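PDB 3H9P: putative triphosphoribosyl-dephospho-coA synthase from Archaeoglobus fulgidus DSM 4304, which is of unknown function but belongs to the CitG family, whose members are generally assigned ATP binding and triphosphoribosyl-dephospho-CoA synthase activity. Local coordinates for residues L28-E32 and K33-G37; E38-L41 and R42-E46; K138-P141 and E142-I146; V175-Y178 and Y179-S183. One frame throughout, in Å; residues are numbered along the deposited sequence.

How the contacts relate
Contacts 1 and 2 are neighbours in an all-helical chain, their centres about 10 Å apart, and both use helix 36-46; E29 of the first is bridged to R42 of the second. Contact 1 is a surface turn between two helices and relies on charge, whereas contact 2, farther along helix 36-46, is largely buried and lines its inner side with G39, V40, A43 and V44. Contact 4 is partly buried within helix 171-182, across the chain's centre from both, and joins its two segments by aromatic and leucine packing rather than by charge. Contact 3 is a surface loop, shaped by proline and an asparagine cap, and the one of the four that reaches the second subunit.

Contact 1: L28-E32 and K33-G37; sequences LEVAE and KRIIG
The carboxylate of E29 and the ammonium of K33 meet one helical turn apart, at the end of helix 24-33. E29 CG stands anti to the backbone N (chi1 176°) and the chain runs on extended, while K33 bends at its last torsion, chi4 80°, so that its NZ turns in to E29 OE2 at 2.7 Å. The lysine comes from the anti side of that oxygen, 30° out of the carboxylate plane. On the other flank E32 OE1 is a longer, weaker partner of K33 NZ, 3.8 Å away, which completes a small network that suits flexible charged chains at a surface. With an alanine in place of E29, K33 would probably lose its close carboxylate, the pairing to E32 being long, and R42 a salt-bridge partner. The CD1 of I35 crosses over E29 CG at 4.0 Å and packs against V30 CG2, adding a small apolar contact beside the charges. In the backbone, K33 N bonds to E29 O and R34 N to V30 O, both 2.7 Å; R34, with positive phi, is the first residue to leave the helix. Its NH2 shares a water with A31 O, though its main tie is NH1 to S69 O, with a salt bridge to D72. I35 then takes the N-cap position of helix 36-46, while V30 packs on V65 and I68 of helix 58-68.

Contact 2: E38-L41 and R42-E46; sequences EGVL and RAVKE
E38 and R42, four residues apart on helix 36-46, form the polar part of this contact. R42 NE points its N-H at E38 OE1 over 3.4 Å, a weak hydrogen bond within a salt bridge. The oxygen lies at the edge of the guanidinium and in its plane, but the carboxylate is turned 77° to that plane, so the two groups cannot pair through two parallel bonds. Both chains bend at chi2 to meet, and both have firmer partners elsewhere: E38 OE2 bonds to S97 OG, and R42 NH1 forms a salt bridge to E29. The arginine thus joins acids from two helices, a task suited to a side chain with several N-H groups.

Apolar packing follows the same spacing. K45 sends CG anti to the carbonyl carbon (chi1 -71°) and continues extended, which lays its CE beside L41 CD1 at 3.8 Å; a lysine suits this exposed position because its methylenes can cover a leucine while the amine goes on outward. V40 CG1 and V44 CG2 are more loosely matched, at 4.4 Å.

The backbone supplies regular i to i+4 bonds: R42 N to E38 O and A43 N to G39 O are each 2.8 Å, with V44 to V40 and K45 to L41 continuing the series. G39 is small enough for V30 of helix 24-33 to rest on its CA. Around this helix, V40, A43 and V44 meet F58, F61 and V65 of helix 58-68, A43 also touches A26 of helix 24-33, and V40, L41 and V44 lie on A101 of helix 92-105.

Contact 3: K138-P141 and E142-I146; sequences KMAP and EENLI
P141 and N144 are the two ends of a type I beta turn that leads straight into helix 145-151. N144 N donates to P141 O over 3.2 Å; the donor stands above the carbonyl plane, 51° out of it, and so misses the lone pairs. Proline suits the first place of the turn because its ring restrains phi, and a residue in that place needs only its carbonyl for the turn bond.

Around this bond the side chains fold back over the turn. E143 puts CG between its backbone N and carbonyl carbon (chi1 72°) and bends again at chi2, which brings its carboxylate obliquely across the proline ring: OE1 lies 3.3 Å from P141 CB, and OE2 is equally near P141 CG. These are van der Waals contacts of a charged group with ring carbons. Before the turn, A140 CB touches N144 ND2 at 3.8 Å, a methyl small enough to sit beside the amide, and A140 also packs on A147.

Farther out, the loop is held by what flanks it. L145 and I146, the first residues of the helix, pack on T231 of helix 230-246, and I146 also reaches L62 and L63 of helix 58-68. K138, at the loop's other end, forms salt bridges to E124 and E125 of the second subunit, whose K118 packs against E142. What positions N144 is its role as N-cap: with CG anti to its backbone N (chi1 -169°), its OD1 accepts a hydrogen bond from A147 N.

Contact 4: V175-Y178 and Y179-S183; sequences VELY and YHLLS
Helix 171-182 carries this contact over its last two turns, where Y178 and Y179 form a T-shaped (edge-to-face) pair. The edge of the Y178 ring meets the face of Y179, with planes 88° apart and centroids 5.1 Å apart; Y178 CD2 lies above that face, offset toward its rim. Neighbours in sequence can meet so because their first torsions differ: Y178 CG is anti to its backbone N (chi1 176°), that of Y179 anti to its carbonyl carbon (chi1 -69°). V175 runs alongside Y179, V175 CG1 lying 3.7 Å from Y179 CE2, and L182 runs alongside Y178, with L182 CD2 4.1 Å from Y178 CE2. Losing the ring to a serine at Y179 is likely to leave the Y178 edge without its facing ring and R215 without its cation-pi partner. L177 CD1 packs on L181 CG at 3.7 Å, leucines suiting the buried side toward I232, T236 and S239 of helix 230-246. Backbone i to i+4 bonds, such as L182 N to Y178 O at 2.8 Å, link successive turns, and S183 N and OG both grip Y179 O, from opposite faces of its plane. Serine hydroxyls bonding back to a backbone carbonyl one turn earlier are common along alpha helices.

Contact 1: L28-E32 and K33-G37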
loop_
_atom_site.group_PDB
_atom_site.type_symbol
_atom_site.label_atom_id
_atom_site.label_comp_id
_atom_site.label_asym_id
_atom_site.label_seq_id
_atom_site.Cartn_x
_atom_site.Cartn_y
_atom_site.Cartn_z
ATOM N N LEU A 28 27.276 5.222 13.629
ATOM C CA LEU A 28 28.476 4.598 14.225
ATOM C C LEU A 28 28.106 3.310 14.975
ATOM O O LEU A 28 28.802 2.287 14.887
ATOM C CB LEU A 28 29.220 5.572 15.135
ATOM C CG LEU A 28 29.856 6.821 14.484
ATOM C CD1 LEU A 28 30.584 7.661 15.507
ATOM C CD2 LEU A 28 30.804 6.432 13.329
ATOM N N GLU A 29 26.971 3.346 15.653
ATOM C CA GLU A 29 26.467 2.143 16.289
ATOM C C GLU A 29 26.168 0.990 15.286
ATOM O O GLU A 29 26.566 -0.139 15.514
ATOM C CB GLU A 29 25.283 2.489 17.181
ATOM C CG GLU A 29 24.640 1.331 17.813
ATOM C CD GLU A 29 23.825 1.717 19.060
ATOM O OE1 GLU A 29 23.294 2.861 19.124
ATOM O OE2 GLU A 29 23.744 0.870 19.982
ATOM N N VAL A 30 25.509 1.312 14.171
ATOM C CA VAL A 30 25.262 0.370 13.100
ATOM C C VAL A 30 26.554 -0.223 12.549
ATOM O O VAL A 30 26.654 -1.459 12.361
ATOM C CB VAL A 30 24.408 1.061 11.972
ATOM C CG1 VAL A 30 24.329 0.219 10.703
ATOM C CG2 VAL A 30 22.976 1.486 12.513
ATOM N N ALA A 31 27.552 0.645 12.281
ATOM C CA ALA A 31 28.857 0.159 11.795
ATOM C C ALA A 31 29.538 -0.849 12.754
ATOM O O ALA A 31 30.211 -1.802 12.304
ATOM C CB ALA A 31 29.796 1.329 11.486
ATOM N N GLU A 32 29.336 -0.642 14.057
ATOM C CA GLU A 32 29.823 -1.529 15.115
ATOM C C GLU A 32 28.980 -2.803 15.316
ATOM O O GLU A 32 29.511 -3.910 15.289
ATOM C CB GLU A 32 29.883 -0.758 16.434
ATOM C CG GLU A 32 30.695 -1.485 17.472
ATOM C CD GLU A 32 30.467 -1.001 18.878
ATOM O OE1 GLU A 32 29.328 -0.567 19.224
ATOM O OE2 GLU A 32 31.442 -1.081 19.654
ATOM N N LYS A 33 27.672 -2.656 15.519
ATOM C CA LYS A 33 26.833 -3.825 15.833
ATOM C C LYS A 33 26.210 -4.547 14.624
ATOM O O LYS A 33 25.927 -5.734 14.705
ATOM C CB LYS A 33 25.738 -3.488 16.864
ATOM C CG LYS A 33 26.221 -2.790 18.154
ATOM C CD LYS A 33 25.031 -2.634 19.104
ATOM C CE LYS A 33 25.488 -2.245 20.495
ATOM N NZ LYS A 33 25.779 -0.787 20.573
ATOM N N ARG A 34 25.972 -3.821 13.532
ATOM C CA ARG A 34 25.434 -4.384 12.274
ATOM C C ARG A 34 23.958 -4.771 12.430
ATOM O O ARG A 34 23.474 -5.711 11.814
ATOM C CB ARG A 34 26.244 -5.622 11.824
ATOM C CG ARG A 34 27.729 -5.533 12.019
ATOM C CD ARG A 34 28.412 -4.897 10.853
ATOM N NE ARG A 34 29.870 -4.866 10.998
ATOM C CZ ARG A 34 30.735 -4.740 9.985
ATOM N NH1 ARG A 34 30.309 -4.632 8.719
ATOM N NH2 ARG A 34 32.044 -4.724 10.235
ATOM N N ILE A 35 23.270 -4.024 13.266
ATOM C CA ILE A 35 21.913 -4.269 13.699
ATOM C C ILE A 35 20.970 -3.469 12.805
ATOM O O ILE A 35 20.828 -2.282 13.015
ATOM C CB ILE A 35 21.806 -3.599 15.083
ATOM C CG1 ILE A 35 22.787 -2.361 15.069
ATOM C CG2 ILE A 35 22.078 -4.606 16.203
ATOM C CD1 ILE A 35 22.291 -1.032 15.677
ATOM N N ILE A 36 20.277 -4.075 11.849
ATOM C CA ILE A 36 19.539 -3.242 10.884
ATOM C C ILE A 36 18.326 -2.515 11.510
ATOM O O ILE A 36 18.278 -1.287 11.504
ATOM C CB ILE A 36 19.133 -3.986 9.579
ATOM C CG1 ILE A 36 20.340 -4.645 8.882
ATOM C CG2 ILE A 36 18.334 -3.030 8.595
ATOM C CD1 ILE A 36 21.489 -3.760 8.610
ATOM N N GLY A 37 17.362 -3.296 12.008
ATOM C CA GLY A 37 16.126 -2.805 12.602
ATOM C C GLY A 37 16.352 -1.759 13.676
ATOM O O GLY A 37 15.858 -0.625 13.578
HETATM O O HOH W 1 32.530 -3.503 13.082
#

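Contact 2: E38-L41 and R42-E46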
loop_
_atom_site.group_PDB
_atom_site.type_symbol
_atom_site.label_atom_id
_atom_site.label_comp_id
_atom_site.label_asym_id
_atom_site.label_seq_id
_atom_site.Cartn_x
_atom_site.Cartn_y
_atom_site.Cartn_z
ATOM N N GLU A 38 17.077 -2.157 14.717
ATOM C CA GLU A 38 17.450 -1.265 15.806
ATOM C C GLU A 38 18.089 -0.000 15.277
ATOM O O GLU A 38 17.801 1.088 15.768
ATOM C CB GLU A 38 18.454 -1.944 16.747
ATOM C CG GLU A 38 17.839 -2.590 17.936
ATOM C CD GLU A 38 16.673 -1.777 18.485
ATOM O OE1 GLU A 38 16.921 -0.658 19.012
ATOM O OE2 GLU A 38 15.517 -2.259 18.362
ATOM N N GLY A 39 18.961 -0.167 14.293
ATOM C CA GLY A 39 19.652 0.943 13.654
ATOM C C GLY A 39 18.731 1.984 13.051
ATOM O O GLY A 39 18.899 3.201 13.284
ATOM N N VAL A 40 17.744 1.509 12.285
ATOM C CA VAL A 40 16.785 2.405 11.628
ATOM C C VAL A 40 16.014 3.106 12.715
ATOM O O VAL A 40 15.909 4.314 12.688
ATOM C CB VAL A 40 15.813 1.640 10.687
ATOM C CG1 VAL A 40 14.742 2.576 10.055
ATOM C CG2 VAL A 40 16.584 0.873 9.625
ATOM N N LEU A 41 15.575 2.355 13.718
ATOM C CA LEU A 41 14.800 2.910 14.823
ATOM C C LEU A 41 15.533 3.971 15.666
ATOM O O LEU A 41 14.957 5.004 16.020
ATOM C CB LEU A 41 14.223 1.781 15.697
ATOM C CG LEU A 41 13.425 2.172 16.947
ATOM C CD1 LEU A 41 12.117 2.838 16.583
ATOM C CD2 LEU A 41 13.155 0.969 17.872
ATOM N N ARG A 42 16.806 3.711 15.966
ATOM C CA ARG A 42 17.672 4.661 16.652
ATOM C C ARG A 42 17.905 5.890 15.790
ATOM O O ARG A 42 17.768 7.032 16.269
ATOM C CB ARG A 42 18.997 3.997 17.016
ATOM C CG ARG A 42 18.969 3.428 18.456
ATOM C CD ARG A 42 19.672 2.076 18.639
ATOM N NE ARG A 42 19.353 1.501 19.943
ATOM C CZ ARG A 42 20.066 1.681 21.061
ATOM N NH1 ARG A 42 21.170 2.420 21.052
ATOM N NH2 ARG A 42 19.672 1.110 22.201
ATOM N N ALA A 43 18.229 5.676 14.523
ATOM C CA ALA A 43 18.444 6.798 13.619
ATOM C C ALA A 43 17.235 7.698 13.640
ATOM O O ALA A 43 17.370 8.913 13.728
ATOM C CB ALA A 43 18.763 6.327 12.171
ATOM N N VAL A 44 16.054 7.094 13.581
ATOM C CA VAL A 44 14.823 7.872 13.514
ATOM C C VAL A 44 14.584 8.623 14.807
ATOM O O VAL A 44 14.271 9.812 14.787
ATOM C CB VAL A 44 13.578 6.989 13.156
ATOM C CG1 VAL A 44 12.286 7.769 13.340
ATOM C CG2 VAL A 44 13.691 6.466 11.748
ATOM N N LYS A 45 14.699 7.925 15.938
ATOM C CA LYS A 45 14.514 8.597 17.219
ATOM C C LYS A 45 15.543 9.721 17.353
ATOM O O LYS A 45 15.216 10.822 17.789
ATOM C CB LYS A 45 14.622 7.614 18.369
ATOM C CG LYS A 45 13.452 6.650 18.472
ATOM C CD LYS A 45 13.608 5.759 19.693
ATOM C CE LYS A 45 12.498 4.751 19.801
ATOM N NZ LYS A 45 12.445 4.171 21.175
ATOM N N GLU A 46 16.767 9.472 16.914
ATOM C CA GLU A 46 17.845 10.425 17.160
ATOM C C GLU A 46 17.680 11.736 16.429
ATOM O O GLU A 46 17.647 12.791 17.048
ATOM C CB GLU A 46 19.220 9.821 16.859
ATOM C CG GLU A 46 19.860 9.235 18.079
ATOM C CD GLU A 46 21.276 8.737 17.852
ATOM O OE1 GLU A 46 22.009 9.283 16.972
ATOM O OE2 GLU A 46 21.654 7.788 18.591
#

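Contact 3: K138-P141 and E142-I146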
loop_
_atom_site.group_PDB
_atom_site.type_symbol
_atom_site.label_atom_id
_atom_site.label_comp_id
_atom_site.label_asym_id
_atom_site.label_seq_id
_atom_site.Cartn_x
_atom_site.Cartn_y
_atom_site.Cartn_z
ATOM N N LYS A 138 9.930 -8.072 0.213
ATOM C CA LYS A 138 9.536 -8.791 -1.001
ATOM C C LYS A 138 8.018 -8.788 -1.195
ATOM O O LYS A 138 7.539 -9.146 -2.265
ATOM C CB LYS A 138 10.015 -10.248 -1.027
ATOM C CG LYS A 138 11.530 -10.484 -1.179
ATOM C CD LYS A 138 11.848 -12.001 -1.341
ATOM C CE LYS A 138 10.732 -12.705 -2.111
ATOM N NZ LYS A 138 10.884 -14.186 -2.156
HETATM N N MSE A 139 7.248 -8.407 -0.182
HETATM C CA MSE A 139 5.790 -8.389 -0.353
HETATM C C MSE A 139 5.198 -6.998 -0.614
HETATM O O MSE A 139 3.992 -6.836 -0.697
HETATM C CB MSE A 139 5.116 -9.032 0.838
HETATM C CG MSE A 139 5.391 -10.491 0.890
HETATM SE SE MSE A 139 4.804 -11.251 2.566
HETATM C CE MSE A 139 5.345 -9.890 3.823
ATOM N N ALA A 140 6.054 -6.000 -0.711
ATOM C CA ALA A 140 5.604 -4.654 -0.989
ATOM C C ALA A 140 5.129 -4.477 -2.447
ATOM O O ALA A 140 5.536 -5.217 -3.324
ATOM C CB ALA A 140 6.718 -3.661 -0.649
ATOM N N PRO A 141 4.270 -3.483 -2.704
ATOM C CA PRO A 141 3.874 -3.274 -4.109
ATOM C C PRO A 141 5.052 -2.762 -4.949
ATOM O O PRO A 141 6.024 -2.274 -4.386
ATOM C CB PRO A 141 2.740 -2.253 -4.021
ATOM C CG PRO A 141 2.938 -1.544 -2.678
ATOM C CD PRO A 141 3.643 -2.530 -1.767
ATOM N N GLU A 142 4.971 -2.886 -6.273
ATOM C CA GLU A 142 6.076 -2.523 -7.182
ATOM C C GLU A 142 6.460 -1.043 -7.143
ATOM O O GLU A 142 7.627 -0.710 -7.379
ATOM C CB GLU A 142 5.745 -2.940 -8.641
ATOM C CG GLU A 142 6.799 -2.530 -9.705
ATOM C CD GLU A 142 6.482 -1.193 -10.410
ATOM O OE1 GLU A 142 5.909 -0.272 -9.767
ATOM O OE2 GLU A 142 6.809 -1.050 -11.619
ATOM N N GLU A 143 5.492 -0.169 -6.854
ATOM C CA GLU A 143 5.742 1.278 -6.779
ATOM C C GLU A 143 6.660 1.670 -5.636
ATOM O O GLU A 143 7.200 2.784 -5.621
ATOM C CB GLU A 143 4.443 2.079 -6.634
ATOM C CG GLU A 143 3.786 1.955 -5.259
ATOM C CD GLU A 143 2.627 0.958 -5.267
ATOM O OE1 GLU A 143 2.529 0.129 -6.227
ATOM O OE2 GLU A 143 1.793 1.019 -4.326
ATOM N N ASN A 144 6.785 0.779 -4.656
ATOM C CA ASN A 144 7.609 1.031 -3.475
ATOM C C ASN A 144 9.115 0.903 -3.800
ATOM O O ASN A 144 9.699 -0.186 -3.768
ATOM C CB ASN A 144 7.172 0.091 -2.334
ATOM C CG ASN A 144 7.785 0.457 -0.997
ATOM O OD1 ASN A 144 8.839 1.086 -0.933
ATOM N ND2 ASN A 144 7.153 0.015 0.081
ATOM N N LEU A 145 9.730 2.027 -4.119
ATOM C CA LEU A 145 11.137 2.082 -4.554
ATOM C C LEU A 145 12.153 1.655 -3.485
ATOM O O LEU A 145 13.142 0.984 -3.783
ATOM C CB LEU A 145 11.467 3.484 -5.117
ATOM C CG LEU A 145 10.625 4.062 -6.272
ATOM C CD1 LEU A 145 11.077 5.486 -6.584
ATOM C CD2 LEU A 145 10.672 3.230 -7.561
ATOM N N ILE A 146 11.908 1.981 -2.225
ATOM C CA ILE A 146 12.896 1.659 -1.183
ATOM C C ILE A 146 12.895 0.155 -0.933
ATOM O O ILE A 146 13.974 -0.450 -0.763
ATOM C CB ILE A 146 12.663 2.495 0.111
ATOM C CG1 ILE A 146 13.121 3.934 -0.122
ATOM C CG2 ILE A 146 13.348 1.896 1.382
ATOM C CD1 ILE A 146 12.373 4.961 0.778
#

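Contact 4: V175-Y178 and Y179-S183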
loop_
_atom_site.group_PDB
_atom_site.type_symbol
_atom_site.label_atom_id
_atom_site.label_comp_id
_atom_site.label_asym_id
_atom_site.label_seq_id
_atom_site.Cartn_x
_atom_site.Cartn_y
_atom_site.Cartn_z
ATOM N N VAL A 175 22.617 17.821 -7.598
ATOM C CA VAL A 175 21.417 18.389 -8.200
ATOM C C VAL A 175 21.073 17.641 -9.482
ATOM O O VAL A 175 19.956 17.140 -9.643
ATOM C CB VAL A 175 21.604 19.881 -8.539
ATOM C CG1 VAL A 175 20.322 20.461 -9.137
ATOM C CG2 VAL A 175 22.009 20.637 -7.297
ATOM N N GLU A 176 22.025 17.554 -10.400
ATOM C CA GLU A 176 21.744 16.793 -11.595
ATOM C C GLU A 176 21.226 15.391 -11.253
ATOM O O GLU A 176 20.257 14.959 -11.855
ATOM C CB GLU A 176 22.900 16.787 -12.596
ATOM C CG GLU A 176 23.245 18.181 -13.162
ATOM C CD GLU A 176 22.040 19.022 -13.612
ATOM O OE1 GLU A 176 21.027 18.484 -14.075
ATOM O OE2 GLU A 176 22.107 20.256 -13.507
ATOM N N LEU A 177 21.823 14.718 -10.267
ATOM C CA LEU A 177 21.305 13.403 -9.843
ATOM C C LEU A 177 19.845 13.486 -9.447
ATOM O O LEU A 177 19.030 12.704 -9.903
ATOM C CB LEU A 177 22.108 12.769 -8.696
ATOM C CG LEU A 177 21.553 11.373 -8.271
ATOM C CD1 LEU A 177 21.313 10.409 -9.474
ATOM C CD2 LEU A 177 22.390 10.656 -7.248
ATOM N N TYR A 178 19.514 14.455 -8.607
ATOM C CA TYR A 178 18.170 14.574 -8.085
ATOM C C TYR A 178 17.146 14.697 -9.215
ATOM O O TYR A 178 16.122 13.990 -9.217
ATOM C CB TYR A 178 18.087 15.750 -7.105
ATOM C CG TYR A 178 16.700 16.016 -6.593
ATOM C CD1 TYR A 178 16.140 15.211 -5.597
ATOM C CD2 TYR A 178 15.942 17.071 -7.109
ATOM C CE1 TYR A 178 14.830 15.466 -5.111
ATOM C CE2 TYR A 178 14.664 17.325 -6.659
ATOM C CZ TYR A 178 14.104 16.525 -5.658
ATOM O OH TYR A 178 12.832 16.791 -5.206
ATOM N N TYR A 179 17.405 15.575 -10.181
ATOM C CA TYR A 179 16.435 15.742 -11.276
ATOM C C TYR A 179 16.339 14.525 -12.196
ATOM O O TYR A 179 15.236 14.147 -12.639
ATOM C CB TYR A 179 16.575 17.090 -12.003
ATOM C CG TYR A 179 16.149 18.252 -11.102
ATOM C CD1 TYR A 179 14.816 18.673 -11.050
ATOM C CD2 TYR A 179 17.074 18.900 -10.281
ATOM C CE1 TYR A 179 14.413 19.720 -10.221
ATOM C CE2 TYR A 179 16.683 19.958 -9.445
ATOM C CZ TYR A 179 15.340 20.351 -9.414
ATOM O OH TYR A 179 14.935 21.387 -8.584
ATOM N N HIS A 180 17.485 13.875 -12.421
ATOM C CA HIS A 180 17.517 12.583 -13.067
ATOM C C HIS A 180 16.588 11.573 -12.390
ATOM O O HIS A 180 15.787 10.921 -13.068
ATOM C CB HIS A 180 18.922 12.051 -13.023
ATOM C CG HIS A 180 19.091 10.736 -13.701
ATOM N ND1 HIS A 180 19.080 10.605 -15.078
ATOM C CD2 HIS A 180 19.321 9.496 -13.200
ATOM C CE1 HIS A 180 19.296 9.339 -15.397
ATOM N NE2 HIS A 180 19.440 8.645 -14.278
ATOM N N LEU A 181 16.726 11.394 -11.067
ATOM C CA LEU A 181 15.880 10.408 -10.385
ATOM C C LEU A 181 14.417 10.892 -10.405
ATOM O O LEU A 181 13.495 10.104 -10.643
ATOM C CB LEU A 181 16.380 10.109 -8.967
ATOM C CG LEU A 181 17.804 9.526 -8.847
ATOM C CD1 LEU A 181 18.346 9.440 -7.386
ATOM C CD2 LEU A 181 17.862 8.187 -9.499
ATOM N N LEU A 182 14.217 12.193 -10.212
ATOM C CA LEU A 182 12.884 12.770 -10.294
ATOM C C LEU A 182 12.192 12.476 -11.652
ATOM O O LEU A 182 10.990 12.147 -11.690
ATOM C CB LEU A 182 12.931 14.281 -9.995
ATOM C CG LEU A 182 11.626 14.984 -9.573
ATOM C CD1 LEU A 182 11.066 14.450 -8.217
ATOM C CD2 LEU A 182 11.826 16.485 -9.535
ATOM N N SER A 183 12.923 12.550 -12.761
ATOM C CA SER A 183 12.274 12.220 -14.058
ATOM C C SER A 183 12.100 10.733 -14.385
ATOM O O SER A 183 11.528 10.390 -15.422
ATOM C CB SER A 183 12.843 12.987 -15.281
ATOM O OG SER A 183 14.000 13.728 -15.000
#